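Local atomic coordinates of putative alcohol dehydrogenase (Sinorhizobium meliloti, PDB entry 4J6F), a protein that probably oxidises alcohols with a nicotinamide cofactor and may bind zinc, in the manner of medium-chain dehydrogenases. Residues Glu196-Arg201 / Thr301-Ile306; Asp276-Leu281 / Asn288-Ile293. All coordinates share one frame; numbering follows the deposited sequence.

Contact 1 of 2, residues Glu196-Arg201 / Thr301-Ile306; sequences ERMLER and TTAGAI
Thr302 OG1 is gripped from two sources, a hydrogen bond with Asp280 O and a weak one from the backbone of Gly304, whose N is 3.3 Å from Thr302 OG1. The side chain of Thr302 starts away from helix 189-201, and the residue meets that helix through its backbone instead, with Met198 CE 3.7 Å from Thr302 CA. Thr301 N and O both bond, probably, to strand 277-280: N to Val278 O, and O to Asp280 N. This is helix-on-sheet packing in a Rossmann-type domain: one helix residue spans the end of a parallel strand and the start of its loop. Met198, modelled as selenomethionine, runs out extended and then bends at its last torsion (chi3 69°), which brings CE to 3.7 Å from Thr301 CG2. The two side chains meet at a slant, and Thr301 OG1, anti to the backbone N (chi1 -172°), lies 3.8 Å from Met198 CB. The selenium lies alongside Ala303, with Met198 SE 3.8 Å from Ala303 CB. Met198 also packs on Val219 and Ile223 of helix 218-229. A glycine in place of Thr301 would probably open a gap beside CE and let the selenomethionine tail turn more freely.

Contact 2 of 2, residues Asp276-Leu281 / Asn288-Ile293; sequences DVVADL and NDLLKI
Leu290 drives the fork of its side chain between Val278 and Asp280, two residues that project from one face of strand 277-280. The strand and helix 287-293 are the first two elements of a beta-alpha-beta unit, completed by strand 299-302, in the Rossmann-type domain, and the contact illustrates how a helix in such a unit docks on the strand that precedes it. Alternation along the strand decides who takes part: Val278 and Asp280 face the helix, whereas Ala279 between them turns its methyl to the far side of the sheet.

Both branches of the leucine lie against Val278 CG1, and CD1 alone reaches Asp280. Leu290 CD2 is 3.9 Å from Val278 CG1, and the side chains cross at a slant instead of running alongside. CG1 is the valine branch that reaches the helix, because it stands opposite the backbone N (chi1 162°), and it also rests against the stem of the leucine, with Val278 CG1 4.1 Å from Leu290 CB. Strand 209-212 adds Leu211 to this apolar patch, touching both Val278 and Leu290.

At Asp280, CD1 meets something quite different, the flat face of a carboxylate. Asp280 extends its CG away from its own backbone N (chi1 -174°), so that one face of the group is turned to the methyl. The oxygens take their hydrogen bonds elsewhere: OD2 with Tyr300 OH, and OD1 with Thr213 OG1 and the backbone N atoms of Val282 and Gly283. These bonds would hold the carboxylate at a fixed tilt and satisfy its buried oxygens, and the methyl packs on the face. Leu290 CD1 stands almost squarely above the plane, 3.6 Å from Asp280 CG and 3.7 Å from each of Asp280 OD1 and OD2.

In the fold
Both contacts are buried, and both are built on the same parallel sheet, in which strands 277-280 and 299-302 are neighbours. They use its two faces: contact 1 brings helix 189-201 to one, contact 2 brings helix 287-293 to the other. Ala279 belongs to the first face, with Ala279 CB 3.9 Å from Met198 CE, so the strand of contact 2 also helps to pack the helix of contact 1. Contact 1 lies deeper: its centre is about 11 Å from the centre of the chain, that of contact 2 about 21 Å. Its chemistry is a bent selenomethionine side chain against a strand end, whereas contact 2 sets leucine methyls on a valine and a hydrogen-bonded carboxylate. Contact 1 meets the second subunit through Thr302, among others, and contact 2 through Asn288 and Lys292, which take no part in the packing.

Contact 1 of 2, residues Glu196-Arg201 / Thr301-Ile306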
ATOM      1  N   GLU A 196       1.508  -4.378 -16.835  1.00 29.28           N
ATOM      2  CA  GLU A 196       0.104  -3.929 -16.883  1.00 30.74           C
ATOM      3  C   GLU A 196      -0.590  -3.942 -15.530  1.00 30.10           C
ATOM      4  O   GLU A 196      -1.233  -2.949 -15.175  1.00 31.17           O
ATOM      5  CB  GLU A 196      -0.739  -4.751 -17.857  1.00 34.06           C
ATOM      6  CG  GLU A 196      -1.119  -4.028 -19.131  1.00 40.12           C
ATOM      7  CD  GLU A 196      -1.818  -2.699 -18.892  1.00 44.25           C
ATOM      8  OE1 GLU A 196      -2.965  -2.687 -18.394  1.00 45.26           O
ATOM      9  OE2 GLU A 196      -1.222  -1.661 -19.231  1.00 46.55           O
ATOM     10  N   ARG A 197      -0.464  -5.058 -14.791  1.00 27.14           N
ATOM     11  CA  ARG A 197      -1.155  -5.242 -13.509  1.00 24.45           C
ATOM     12  C   ARG A 197      -0.721  -4.141 -12.572  1.00 24.81           C
ATOM     13  O   ARG A 197      -1.545  -3.508 -11.920  1.00 23.82           O
ATOM     14  CB  ARG A 197      -0.811  -6.586 -12.880  1.00 23.86           C
ATOM     15  CG  ARG A 197      -1.968  -7.351 -12.231  1.00 24.92           C
ATOM     16  CD  ARG A 197      -3.016  -6.487 -11.547  1.00 25.77           C
ATOM     17  NE  ARG A 197      -4.374  -6.988 -11.768  1.00 27.68           N
ATOM     18  CZ  ARG A 197      -5.156  -7.519 -10.830  1.00 28.64           C
ATOM     19  NH1 ARG A 197      -4.738  -7.621  -9.579  1.00 29.20           N
ATOM     20  NH2 ARG A 197      -6.367  -7.948 -11.146  1.00 29.08           N
HETATM   21  N   MSE A 198       0.586  -3.900 -12.541  1.00 28.33           N
HETATM   22  CA  MSE A 198       1.181  -2.875 -11.680  1.00 29.85           C
HETATM   23  C   MSE A 198       0.521  -1.563 -11.979  1.00 29.81           C
HETATM   24  O   MSE A 198       0.079  -0.878 -11.062  1.00 29.52           O
HETATM   25  CB  MSE A 198       2.686  -2.786 -11.902  1.00 31.21           C
HETATM   26  CG  MSE A 198       3.451  -3.882 -11.167  1.00 35.14           C
HETATM   27 SE   MSE A 198       5.380  -3.737 -11.598  1.00 41.49          SE
HETATM   28  CE  MSE A 198       5.832  -2.064 -10.669  1.00 38.97           C
ATOM     29  N   LEU A 199       0.415  -1.222 -13.263  1.00 30.52           N
ATOM     30  CA  LEU A 199      -0.175   0.052 -13.673  1.00 34.32           C
ATOM     31  C   LEU A 199      -1.670   0.124 -13.382  1.00 37.29           C
ATOM     32  O   LEU A 199      -2.217   1.209 -13.178  1.00 37.60           O
ATOM     33  CB  LEU A 199       0.104   0.345 -15.151  1.00 35.80           C
ATOM     34  CG  LEU A 199       1.585   0.583 -15.475  1.00 37.00           C
ATOM     35  CD1 LEU A 199       1.782   0.937 -16.937  1.00 39.68           C
ATOM     36  CD2 LEU A 199       2.206   1.647 -14.579  1.00 35.45           C
ATOM     37  N   GLU A 200      -2.315  -1.039 -13.348  1.00 38.02           N
ATOM     38  CA  GLU A 200      -3.733  -1.139 -13.049  1.00 37.78           C
ATOM     39  C   GLU A 200      -3.983  -1.016 -11.529  1.00 32.19           C
ATOM     40  O   GLU A 200      -4.955  -0.380 -11.084  1.00 29.53           O
ATOM     41  CB  GLU A 200      -4.272  -2.458 -13.620  1.00 45.19           C
ATOM     42  CG  GLU A 200      -5.789  -2.544 -13.748  1.00 57.42           C
ATOM     43  CD  GLU A 200      -6.347  -1.843 -14.978  1.00 65.41           C
ATOM     44  OE1 GLU A 200      -7.490  -2.182 -15.350  1.00 69.22           O
ATOM     45  OE2 GLU A 200      -5.668  -0.965 -15.570  1.00 64.30           O
ATOM     46  N   ARG A 201      -3.084  -1.605 -10.743  1.00 29.00           N
ATOM     47  CA  ARG A 201      -3.198  -1.590  -9.283  1.00 26.53           C
ATOM     48  C   ARG A 201      -2.950  -0.204  -8.726  1.00 27.21           C
ATOM     49  O   ARG A 201      -3.557   0.200  -7.744  1.00 28.87           O
ATOM     50  CB  ARG A 201      -2.219  -2.581  -8.659  1.00 24.15           C
ATOM     51  CG  ARG A 201      -2.630  -4.038  -8.801  1.00 22.96           C
ATOM     52  CD  ARG A 201      -3.762  -4.406  -7.856  1.00 23.14           C
ATOM     53  NE  ARG A 201      -3.403  -4.052  -6.492  1.00 24.99           N
ATOM     54  CZ  ARG A 201      -2.492  -4.705  -5.779  1.00 27.37           C
ATOM     55  NH1 ARG A 201      -1.865  -5.765  -6.294  1.00 26.39           N
ATOM     56  NH2 ARG A 201      -2.201  -4.291  -4.554  1.00 28.44           N
ATOM     57  N   THR A 301       4.210   1.141  -6.449  1.00 24.81           N
ATOM     58  CA  THR A 301       3.893  -0.204  -6.874  1.00 24.67           C
ATOM     59  C   THR A 301       5.139  -1.006  -7.236  1.00 27.09           C
ATOM     60  O   THR A 301       6.090  -0.462  -7.771  1.00 28.32           O
ATOM     61  CB  THR A 301       2.883  -0.189  -8.023  1.00 24.59           C
ATOM     62  OG1 THR A 301       2.454  -1.531  -8.288  1.00 27.07           O
ATOM     63  CG2 THR A 301       3.488   0.437  -9.272  1.00 23.32           C
ATOM     64  N   THR A 302       5.142  -2.300  -6.922  1.00 28.62           N
ATOM     65  CA  THR A 302       6.297  -3.155  -7.193  1.00 28.97           C
ATOM     66  C   THR A 302       5.898  -4.598  -7.487  1.00 28.88           C
ATOM     67  O   THR A 302       4.861  -5.074  -7.028  1.00 30.94           O
ATOM     68  CB  THR A 302       7.298  -3.133  -6.016  1.00 32.31           C
ATOM     69  OG1 THR A 302       8.418  -3.973  -6.309  1.00 36.81           O
ATOM     70  CG2 THR A 302       6.656  -3.630  -4.738  1.00 31.26           C
ATOM     71  N   ALA A 303       6.698  -5.273  -8.302  1.00 28.69           N
ATOM     72  CA  ALA A 303       6.590  -6.712  -8.501  1.00 30.99           C
ATOM     73  C   ALA A 303       7.925  -7.449  -8.465  1.00 31.89           C
ATOM     74  O   ALA A 303       8.009  -8.597  -8.857  1.00 34.86           O
ATOM     75  CB  ALA A 303       5.844  -7.029  -9.778  1.00 33.33           C
ATOM     76  N   GLY A 304       8.966  -6.773  -8.015  1.00 27.30           N
ATOM     77  CA  GLY A 304      10.297  -7.333  -7.906  1.00 26.05           C
ATOM     78  C   GLY A 304      11.220  -6.263  -7.364  1.00 26.79           C
ATOM     79  O   GLY A 304      10.975  -5.081  -7.547  1.00 27.69           O
ATOM     80  N   ALA A 305      12.273  -6.676  -6.679  1.00 26.77           N
ATOM     81  CA  ALA A 305      13.235  -5.742  -6.140  1.00 28.92           C
ATOM     82  C   ALA A 305      14.587  -6.390  -6.299  1.00 32.43           C
ATOM     83  O   ALA A 305      14.998  -7.203  -5.470  1.00 37.80           O
ATOM     84  CB  ALA A 305      12.946  -5.453  -4.670  1.00 28.77           C
ATOM     85  N   ILE A 306      15.336  -5.990  -7.297  1.00 30.13           N
ATOM     86  CA  ILE A 306      16.542  -6.698  -7.655  1.00 30.02           C
ATOM     87  C   ILE A 306      17.709  -6.408  -6.713  1.00 32.68           C
ATOM     88  O   ILE A 306      18.792  -6.931  -6.895  1.00 33.43           O
ATOM     89  CB  ILE A 306      16.912  -6.427  -9.122  1.00 31.10           C
ATOM     90  CG1 ILE A 306      17.700  -7.598  -9.701  1.00 33.08           C
ATOM     91  CG2 ILE A 306      17.659  -5.117  -9.262  1.00 30.11           C
ATOM     92  CD1 ILE A 306      17.736  -7.617 -11.207  1.00 32.40           C
TER

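Contact 2 of 2, residues Asp276-Leu281 / Asn288-Ile293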
ATOM      1  N   ASP A 276       3.329  11.138  -9.537  1.00 30.10           N
ATOM      2  CA  ASP A 276       2.065  10.551  -9.116  1.00 31.25           C
ATOM      3  C   ASP A 276       2.259   9.112  -8.675  1.00 29.84           C
ATOM      4  O   ASP A 276       1.644   8.651  -7.710  1.00 27.67           O
ATOM      5  CB  ASP A 276       1.055  10.619 -10.266  1.00 36.11           C
ATOM      6  CG  ASP A 276       0.738  12.054 -10.674  1.00 42.16           C
ATOM      7  OD1 ASP A 276       0.209  12.807  -9.822  1.00 47.26           O
ATOM      8  OD2 ASP A 276       1.036  12.434 -11.828  1.00 39.44           O
ATOM      9  N   VAL A 277       3.119   8.403  -9.401  1.00 30.36           N
ATOM     10  CA  VAL A 277       3.300   6.978  -9.210  1.00 27.78           C
ATOM     11  C   VAL A 277       4.771   6.632  -9.306  1.00 28.80           C
ATOM     12  O   VAL A 277       5.485   7.159 -10.161  1.00 32.33           O
ATOM     13  CB  VAL A 277       2.533   6.148 -10.263  1.00 24.14           C
ATOM     14  CG1 VAL A 277       2.885   4.673 -10.126  1.00 21.23           C
ATOM     15  CG2 VAL A 277       1.025   6.361 -10.142  1.00 23.42           C
ATOM     16  N   VAL A 278       5.211   5.749  -8.419  1.00 25.59           N
ATOM     17  CA  VAL A 278       6.514   5.156  -8.534  1.00 25.24           C
ATOM     18  C   VAL A 278       6.297   3.682  -8.824  1.00 26.29           C
ATOM     19  O   VAL A 278       5.545   3.007  -8.119  1.00 25.93           O
ATOM     20  CB  VAL A 278       7.332   5.345  -7.244  1.00 26.34           C
ATOM     21  CG1 VAL A 278       8.506   4.374  -7.182  1.00 27.95           C
ATOM     22  CG2 VAL A 278       7.822   6.775  -7.136  1.00 25.20           C
ATOM     23  N   ALA A 279       6.913   3.218  -9.913  1.00 27.36           N
ATOM     24  CA  ALA A 279       7.005   1.804 -10.262  1.00 24.08           C
ATOM     25  C   ALA A 279       8.435   1.383  -9.931  1.00 28.02           C
ATOM     26  O   ALA A 279       9.401   1.820 -10.575  1.00 32.31           O
ATOM     27  CB  ALA A 279       6.702   1.599 -11.738  1.00 21.05           C
ATOM     28  N   ASP A 280       8.574   0.570  -8.894  1.00 28.23           N
ATOM     29  CA  ASP A 280       9.881   0.188  -8.375  1.00 29.37           C
ATOM     30  C   ASP A 280      10.225  -1.248  -8.733  1.00 30.08           C
ATOM     31  O   ASP A 280       9.457  -2.165  -8.441  1.00 32.95           O
ATOM     32  CB  ASP A 280       9.889   0.347  -6.863  1.00 29.79           C
ATOM     33  CG  ASP A 280      11.246   0.112  -6.254  1.00 33.32           C
ATOM     34  OD1 ASP A 280      12.278   0.153  -6.966  1.00 33.19           O
ATOM     35  OD2 ASP A 280      11.280  -0.102  -5.029  1.00 37.71           O
ATOM     36  N   LEU A 281      11.376  -1.449  -9.363  1.00 27.57           N
ATOM     37  CA  LEU A 281      11.810  -2.803  -9.667  1.00 27.67           C
ATOM     38  C   LEU A 281      13.153  -3.116  -9.059  1.00 29.51           C
ATOM     39  O   LEU A 281      13.704  -4.202  -9.265  1.00 33.10           O
ATOM     40  CB  LEU A 281      11.807  -3.035 -11.162  1.00 29.11           C
ATOM     41  CG  LEU A 281      10.326  -2.992 -11.512  1.00 31.36           C
ATOM     42  CD1 LEU A 281      10.051  -2.192 -12.783  1.00 33.72           C
ATOM     43  CD2 LEU A 281       9.730  -4.393 -11.515  1.00 28.89           C
ATOM     44  N   ASN A 288      13.523   4.058   0.400  1.00 37.63           N
ATOM     45  CA  ASN A 288      13.149   5.211   1.192  1.00 39.03           C
ATOM     46  C   ASN A 288      13.150   6.494   0.367  1.00 38.65           C
ATOM     47  O   ASN A 288      12.300   7.367   0.559  1.00 41.96           O
ATOM     48  CB  ASN A 288      14.049   5.366   2.415  1.00 43.27           C
ATOM     49  CG  ASN A 288      13.584   6.488   3.333  1.00 53.95           C
ATOM     50  OD1 ASN A 288      12.475   6.440   3.875  1.00 53.75           O
ATOM     51  ND2 ASN A 288      14.421   7.519   3.497  1.00 59.18           N
ATOM     52  N   ASP A 289      14.093   6.609  -0.557  1.00 36.63           N
ATOM     53  CA  ASP A 289      14.182   7.808  -1.375  1.00 37.79           C
ATOM     54  C   ASP A 289      12.973   7.955  -2.282  1.00 34.12           C
ATOM     55  O   ASP A 289      12.478   9.064  -2.494  1.00 32.40           O
ATOM     56  CB  ASP A 289      15.478   7.824  -2.184  1.00 42.75           C
ATOM     57  CG  ASP A 289      16.658   8.318  -1.376  1.00 50.56           C
ATOM     58  OD1 ASP A 289      16.471   8.780  -0.223  1.00 56.51           O
ATOM     59  OD2 ASP A 289      17.782   8.259  -1.902  1.00 51.03           O
ATOM     60  N   LEU A 290      12.501   6.830  -2.808  1.00 31.43           N
ATOM     61  CA  LEU A 290      11.341   6.833  -3.667  1.00 29.63           C
ATOM     62  C   LEU A 290      10.102   7.339  -2.918  1.00 30.83           C
ATOM     63  O   LEU A 290       9.332   8.137  -3.459  1.00 30.66           O
ATOM     64  CB  LEU A 290      11.110   5.441  -4.209  1.00 27.44           C
ATOM     65  CG  LEU A 290      12.181   4.976  -5.171  1.00 27.93           C
ATOM     66  CD1 LEU A 290      11.994   3.494  -5.419  1.00 28.46           C
ATOM     67  CD2 LEU A 290      12.110   5.755  -6.472  1.00 28.11           C
ATOM     68  N   LEU A 291       9.927   6.883  -1.674  1.00 30.44           N
ATOM     69  CA  LEU A 291       8.849   7.379  -0.810  1.00 29.68           C
ATOM     70  C   LEU A 291       8.980   8.870  -0.522  1.00 30.03           C
ATOM     71  O   LEU A 291       7.971   9.550  -0.324  1.00 30.16           O
ATOM     72  CB  LEU A 291       8.782   6.612   0.512  1.00 29.13           C
ATOM     73  CG  LEU A 291       8.618   5.085   0.525  1.00 29.35           C
ATOM     74  CD1 LEU A 291       8.455   4.618   1.967  1.00 29.23           C
ATOM     75  CD2 LEU A 291       7.457   4.596  -0.335  1.00 28.18           C
ATOM     76  N   LYS A 292      10.211   9.376  -0.495  1.00 31.43           N
ATOM     77  CA  LYS A 292      10.442  10.809  -0.306  1.00 34.34           C
ATOM     78  C   LYS A 292       9.989  11.612  -1.526  1.00 35.36           C
ATOM     79  O   LYS A 292       9.338  12.650  -1.391  1.00 38.42           O
ATOM     80  CB  LYS A 292      11.912  11.088  -0.009  1.00 37.73           C
ATOM     81  CG  LYS A 292      12.397  10.585   1.342  1.00 44.57           C
ATOM     82  CD  LYS A 292      13.893  10.848   1.524  1.00 57.76           C
ATOM     83  CE  LYS A 292      14.231  12.333   1.417  1.00 67.15           C
ATOM     84  NZ  LYS A 292      15.647  12.572   1.038  1.00 71.16           N
ATOM     85  N   ILE A 293      10.339  11.109  -2.710  1.00 33.67           N
ATOM     86  CA  ILE A 293      10.062  11.751  -3.998  1.00 31.84           C
ATOM     87  C   ILE A 293       8.570  11.757  -4.330  1.00 31.13           C
ATOM     88  O   ILE A 293       8.045  12.730  -4.859  1.00 31.75           O
ATOM     89  CB  ILE A 293      10.851  11.042  -5.117  1.00 32.01           C
ATOM     90  CG1 ILE A 293      12.334  11.415  -5.025  1.00 35.50           C
ATOM     91  CG2 ILE A 293      10.296  11.381  -6.491  1.00 32.00           C
ATOM     92  CD1 ILE A 293      13.287  10.379  -5.599  1.00 37.22           C
TER